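Local coordinates for protein type III Pentaketide Synthase (Neurospora crassa, PDB 3EUO) that probably acts as an acyltransferase of the chalcone and stilbene synthase family, building pentaketide products by a type III polyketide synthase mechanism, at residues A[232-235]-A[236-239]; A[311-314]-A[315-318]. One frame throughout, in Å; residues are numbered along the deposited sequence.

How the contacts relate
Both contacts are short-range turns in the C-terminal part of the chalcone synthase fold, with centres 27 Å apart and nearest atoms about 16 Å apart, so neither touches the other. Each is partly buried and lies against the same large mixed sheet, at a different place: contact 1 follows the end of strand 224-233, an interior strand of that sheet, whereas contact 2 joins helices 300-310 and 318-327 and packs on the edge strand 292-295. Their chemistry differs accordingly. In contact 1 a serine hydroxyl and a water bridge a turn whose backbone ends do not bond directly, beside the second subunit. In contact 2, untouched by another chain of the assembly, an imidazole bonded to a threonine and covered by a leucine packs against a 3-10 turn.

Contact 1 of 2, residues A[232-235]-A[236-239]; sequences RVIP and DSEH
The turn that leads the chain out of strand 224-233 is closed by Ile234 and Ser237, whose CA atoms lie 6.2 Å apart. Ser237 OG donates to Ile234 O over 2.7 Å. At the acceptor the C=O...OG angle is 127°, and the hydroxyl comes from well above the carbonyl plane rather than along a lone pair. The side-chain torsion accounts for this reach: OG sits between its own backbone N and carbonyl carbon (chi1 63°), which sends it back across the turn, 3.7 Å from Ile234 CB.

The backbone itself does not close the loop, since Ile234 O and Ser237 N are 3.9 Å apart. A water fills the role, donating to Ile234 O at 2.8 Å and accepting from Ser237 N at 3.0 Å. Ile234 O thus takes two bonds, one from the hydroxyl and one from the water. At the turn's corner Pro235 is extended and Asp236 has a positive phi of 50°, a combination nearest to a type II turn but distorted, with the psi of Asp236 well off the standard value.

Ser237 OG is also bonded to Ile369 N, while Ile234 shares a backbone bond with Ile369 and rests its side chain on Val371 and Ser265; the turn is thereby tied to the neighbouring strand 370-378 and helix 258-277. On the subunit boundary, Lys125 of the second subunit forms salt bridges with both Asp236 OD1 and Glu238 OE2. The arrangement is that of an open, water-bridged beta turn at the end of a central strand of the thiolase fold, placed at the dimer interface.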
ATOM      1  N   ARG A 232      -1.764 -15.391  -8.660  1.00 16.58           N
ATOM      2  CA  ARG A 232      -0.884 -16.468  -8.192  1.00 16.95           C
ATOM      3  C   ARG A 232       0.483 -15.887  -7.901  1.00 16.31           C
ATOM      4  O   ARG A 232       0.881 -14.911  -8.530  1.00 16.47           O
ATOM      5  CB  ARG A 232      -0.701 -17.537  -9.276  1.00 17.60           C
ATOM      6  CG  ARG A 232      -1.905 -18.411  -9.576  1.00 22.55           C
ATOM      7  CD  ARG A 232      -1.727 -19.832  -9.021  1.00 29.01           C
ATOM      8  NE  ARG A 232      -2.946 -20.636  -9.181  1.00 33.58           N
ATOM      9  CZ  ARG A 232      -3.256 -21.716  -8.454  1.00 35.37           C
ATOM     10  NH1 ARG A 232      -2.451 -22.141  -7.484  1.00 36.86           N
ATOM     11  NH2 ARG A 232      -4.392 -22.364  -8.682  1.00 36.30           N
ATOM     12  N   VAL A 233       1.207 -16.514  -6.978  1.00 15.65           N
ATOM     13  CA  VAL A 233       2.623 -16.226  -6.776  1.00 15.14           C
ATOM     14  C   VAL A 233       3.435 -17.424  -7.278  1.00 14.93           C
ATOM     15  O   VAL A 233       3.154 -18.565  -6.906  1.00 14.21           O
ATOM     16  CB  VAL A 233       2.945 -15.943  -5.294  1.00 15.03           C
ATOM     17  CG1 VAL A 233       4.432 -15.791  -5.083  1.00 15.81           C
ATOM     18  CG2 VAL A 233       2.215 -14.691  -4.833  1.00 15.31           C
ATOM     19  N   ILE A 234       4.405 -17.162  -8.151  1.00 14.55           N
ATOM     20  CA  ILE A 234       5.298 -18.213  -8.654  1.00 15.17           C
ATOM     21  C   ILE A 234       6.299 -18.543  -7.545  1.00 15.74           C
ATOM     22  O   ILE A 234       6.975 -17.647  -7.041  1.00 15.51           O
ATOM     23  CB  ILE A 234       6.042 -17.779  -9.960  1.00 14.91           C
ATOM     24  CG1 ILE A 234       5.031 -17.433 -11.070  1.00 15.18           C
ATOM     25  CG2 ILE A 234       7.024 -18.869 -10.410  1.00 15.55           C
ATOM     26  CD1 ILE A 234       5.643 -16.906 -12.388  1.00 15.45           C
ATOM     27  N   PRO A 235       6.394 -19.829  -7.149  1.00 16.85           N
ATOM     28  CA  PRO A 235       7.223 -20.157  -5.986  1.00 17.31           C
ATOM     29  C   PRO A 235       8.700 -19.866  -6.219  1.00 17.54           C
ATOM     30  O   PRO A 235       9.187 -19.992  -7.352  1.00 17.52           O
ATOM     31  CB  PRO A 235       7.019 -21.670  -5.815  1.00 17.49           C
ATOM     32  CG  PRO A 235       5.805 -21.996  -6.607  1.00 18.10           C
ATOM     33  CD  PRO A 235       5.782 -21.032  -7.738  1.00 17.13           C
ATOM     34  N   ASP A 236       9.379 -19.476  -5.139  1.00 17.92           N
ATOM     35  CA  ASP A 236      10.835 -19.296  -5.083  1.00 18.50           C
ATOM     36  C   ASP A 236      11.410 -18.439  -6.215  1.00 17.96           C
ATOM     37  O   ASP A 236      12.399 -18.807  -6.872  1.00 17.80           O
ATOM     38  CB  ASP A 236      11.532 -20.659  -4.967  1.00 19.22           C
ATOM     39  CG  ASP A 236      11.000 -21.482  -3.794  1.00 21.42           C
ATOM     40  OD1 ASP A 236      10.880 -20.937  -2.670  1.00 23.47           O
ATOM     41  OD2 ASP A 236      10.682 -22.670  -4.005  1.00 24.91           O
ATOM     42  N   SER A 237      10.778 -17.286  -6.423  1.00 17.19           N
ATOM     43  CA  SER A 237      11.151 -16.365  -7.492  1.00 16.53           C
ATOM     44  C   SER A 237      11.297 -14.908  -7.021  1.00 16.51           C
ATOM     45  O   SER A 237      11.381 -13.994  -7.846  1.00 16.27           O
ATOM     46  CB  SER A 237      10.165 -16.468  -8.665  1.00 16.27           C
ATOM     47  OG  SER A 237       8.852 -16.090  -8.274  1.00 15.06           O
ATOM     48  N   GLU A 238      11.358 -14.706  -5.703  1.00 16.61           N
ATOM     49  CA  GLU A 238      11.602 -13.378  -5.117  1.00 17.07           C
ATOM     50  C   GLU A 238      12.847 -12.705  -5.675  1.00 17.39           C
ATOM     51  O   GLU A 238      12.823 -11.519  -5.989  1.00 17.09           O
ATOM     52  CB  GLU A 238      11.770 -13.461  -3.598  1.00 17.13           C
ATOM     53  CG  GLU A 238      10.587 -13.999  -2.868  1.00 18.32           C
ATOM     54  CD  GLU A 238      10.657 -15.498  -2.627  1.00 20.26           C
ATOM     55  OE1 GLU A 238      11.495 -16.205  -3.248  1.00 20.66           O
ATOM     56  OE2 GLU A 238       9.851 -15.974  -1.805  1.00 20.31           O
ATOM     57  N   HIS A 239      13.930 -13.473  -5.795  1.00 17.47           N
ATOM     58  CA  HIS A 239      15.228 -12.938  -6.217  1.00 18.23           C
ATOM     59  C   HIS A 239      15.296 -12.605  -7.708  1.00 17.76           C
ATOM     60  O   HIS A 239      16.267 -11.987  -8.172  1.00 18.51           O
ATOM     61  CB  HIS A 239      16.351 -13.922  -5.846  1.00 18.49           C
ATOM     62  CG  HIS A 239      16.243 -15.253  -6.534  1.00 20.65           C
ATOM     63  ND1 HIS A 239      15.289 -16.191  -6.197  1.00 22.52           N
ATOM     64  CD2 HIS A 239      16.975 -15.802  -7.533  1.00 21.76           C
ATOM     65  CE1 HIS A 239      15.437 -17.259  -6.963  1.00 22.50           C
ATOM     66  NE2 HIS A 239      16.453 -17.050  -7.779  1.00 23.47           N
TER
HETATM   67  O   HOH W   1       8.337 -16.326  -5.010  1.00 14.59           O

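Contact 2 of 2, residues A[311-314]-A[315-318]; sequences GLTP and EHMR
The imidazole of His316 is held from two directions, by Thr313 at its edge and Leu312 over a face. Thr313 OG1 lies near the ring plane and shares a hydrogen bond of 2.7 Å with His316 ND1, in which either atom could be the donor. The hydroxyl is put there by the threonine torsion, which sets OG1 between the backbone N and the carbonyl carbon (chi1 68°). Leu312 runs at about a right angle to the histidine side chain and lays its CD2 methyl over the ring, 4.2 Å from the centroid of His316 and 28° off the normal, a CH-pi contact; its closest ring atom is His316 CD2, 3.8 Å from Leu312 CD2. The far nitrogen, His316 NE2, bonds to Ala289 O, so both ring nitrogens have partners and the rotation of the ring is fixed. A leucine in place of His316 would probably leave Thr313 OG1 and Ala289 O without their imidazole partner.

The backbone that carries these side chains curls tightly. His316 N donates to Thr313 O at 3.0 Å, and Met317 N makes a weak bond of 3.0 Å to Pro314 O. Glu315 bends at its second torsion and lies alongside Pro314, with Glu315 OE1 3.6 Å from Pro314 CD. One turn further, Arg318 NH1 donates to Glu315 O at 2.8 Å; the carbonyl oxygen lies in the guanidinium plane, and the C=O...NH1 angle is 156°. The same NH1 forms a salt bridge with Asp292, and Met317 packs on Trp293 and Leu303. The whole is a proline-started 3-10 turn that leads into the N-cap, Met317, of helix 318-327, joining it to helix 300-310 beside edge strand 292-295.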
ATOM      1  N   GLY A 311      -0.305 -19.764 -28.334  1.00 20.35           N
ATOM      2  CA  GLY A 311      -0.628 -19.857 -29.763  1.00 20.27           C
ATOM      3  C   GLY A 311      -1.366 -18.647 -30.311  1.00 20.12           C
ATOM      4  O   GLY A 311      -2.434 -18.788 -30.924  1.00 20.46           O
ATOM      5  N   LEU A 312      -0.787 -17.460 -30.109  1.00 19.77           N
ATOM      6  CA  LEU A 312      -1.410 -16.191 -30.498  1.00 19.49           C
ATOM      7  C   LEU A 312      -0.610 -15.469 -31.589  1.00 19.41           C
ATOM      8  O   LEU A 312       0.568 -15.757 -31.791  1.00 19.87           O
ATOM      9  CB  LEU A 312      -1.557 -15.274 -29.268  1.00 19.12           C
ATOM     10  CG  LEU A 312      -2.274 -15.851 -28.042  1.00 19.36           C
ATOM     11  CD1 LEU A 312      -2.155 -14.925 -26.828  1.00 19.74           C
ATOM     12  CD2 LEU A 312      -3.740 -16.134 -28.359  1.00 19.25           C
ATOM     13  N   THR A 313      -1.269 -14.559 -32.305  1.00 19.08           N
ATOM     14  CA  THR A 313      -0.593 -13.645 -33.223  1.00 18.83           C
ATOM     15  C   THR A 313      -0.307 -12.339 -32.485  1.00 18.95           C
ATOM     16  O   THR A 313      -0.919 -12.075 -31.447  1.00 18.54           O
ATOM     17  CB  THR A 313      -1.446 -13.324 -34.478  1.00 18.58           C
ATOM     18  OG1 THR A 313      -2.591 -12.544 -34.106  1.00 18.23           O
ATOM     19  CG2 THR A 313      -1.892 -14.605 -35.195  1.00 19.38           C
ATOM     20  N   PRO A 314       0.616 -11.506 -33.016  1.00 18.90           N
ATOM     21  CA  PRO A 314       0.850 -10.200 -32.390  1.00 19.09           C
ATOM     22  C   PRO A 314      -0.408  -9.340 -32.364  1.00 18.97           C
ATOM     23  O   PRO A 314      -0.574  -8.518 -31.463  1.00 18.91           O
ATOM     24  CB  PRO A 314       1.888  -9.548 -33.311  1.00 19.38           C
ATOM     25  CG  PRO A 314       2.532 -10.662 -34.026  1.00 18.99           C
ATOM     26  CD  PRO A 314       1.484 -11.712 -34.189  1.00 19.63           C
ATOM     27  N   GLU A 315      -1.285  -9.540 -33.347  1.00 18.65           N
ATOM     28  CA  GLU A 315      -2.518  -8.783 -33.451  1.00 18.83           C
ATOM     29  C   GLU A 315      -3.487  -9.085 -32.309  1.00 18.21           C
ATOM     30  O   GLU A 315      -4.322  -8.246 -31.970  1.00 18.28           O
ATOM     31  CB  GLU A 315      -3.185  -9.027 -34.807  1.00 19.26           C
ATOM     32  CG  GLU A 315      -2.495  -8.290 -35.961  1.00 20.95           C
ATOM     33  CD  GLU A 315      -1.227  -8.979 -36.450  1.00 24.09           C
ATOM     34  OE1 GLU A 315      -1.044 -10.184 -36.173  1.00 25.50           O
ATOM     35  OE2 GLU A 315      -0.407  -8.306 -37.116  1.00 26.83           O
ATOM     36  N   HIS A 316      -3.359 -10.273 -31.720  1.00 18.02           N
ATOM     37  CA  HIS A 316      -4.133 -10.637 -30.536  1.00 18.12           C
ATOM     38  C   HIS A 316      -3.821  -9.703 -29.374  1.00 17.96           C
ATOM     39  O   HIS A 316      -4.688  -9.429 -28.554  1.00 18.01           O
ATOM     40  CB  HIS A 316      -3.863 -12.077 -30.117  1.00 18.07           C
ATOM     41  CG  HIS A 316      -4.632 -13.088 -30.906  1.00 19.93           C
ATOM     42  ND1 HIS A 316      -4.267 -13.473 -32.178  1.00 21.81           N
ATOM     43  CD2 HIS A 316      -5.743 -13.797 -30.599  1.00 20.22           C
ATOM     44  CE1 HIS A 316      -5.126 -14.373 -32.625  1.00 21.67           C
ATOM     45  NE2 HIS A 316      -6.033 -14.586 -31.687  1.00 21.69           N
ATOM     46  N   MET A 317      -2.577  -9.231 -29.315  1.00 18.04           N
ATOM     47  CA  MET A 317      -2.148  -8.272 -28.300  1.00 18.51           C
ATOM     48  C   MET A 317      -1.758  -6.922 -28.920  1.00 17.46           C
ATOM     49  O   MET A 317      -0.811  -6.288 -28.461  1.00 17.23           O
ATOM     50  CB  MET A 317      -0.957  -8.827 -27.514  1.00 18.50           C
ATOM     51  CG  MET A 317      -1.247 -10.049 -26.667  1.00 19.67           C
ATOM     52  SD  MET A 317       0.268 -10.781 -25.985  1.00 21.97           S
ATOM     53  CE  MET A 317       1.333 -10.638 -27.348  1.00  7.81           C
ATOM     54  N   ARG A 318      -2.505  -6.484 -29.936  1.00 16.43           N
ATOM     55  CA  ARG A 318      -2.179  -5.271 -30.711  1.00 15.85           C
ATOM     56  C   ARG A 318      -2.017  -3.985 -29.880  1.00 15.40           C
ATOM     57  O   ARG A 318      -1.139  -3.160 -30.160  1.00 15.66           O
ATOM     58  CB  ARG A 318      -3.214  -5.054 -31.824  1.00 15.90           C
ATOM     59  CG  ARG A 318      -4.643  -4.875 -31.329  1.00 15.36           C
ATOM     60  CD  ARG A 318      -5.632  -5.098 -32.455  1.00 14.79           C
ATOM     61  NE  ARG A 318      -7.015  -5.137 -31.984  1.00 15.64           N
ATOM     62  CZ  ARG A 318      -7.590  -6.196 -31.416  1.00 15.93           C
ATOM     63  NH1 ARG A 318      -6.905  -7.318 -31.216  1.00 15.63           N
ATOM     64  NH2 ARG A 318      -8.859  -6.131 -31.040  1.00 17.17           N
TER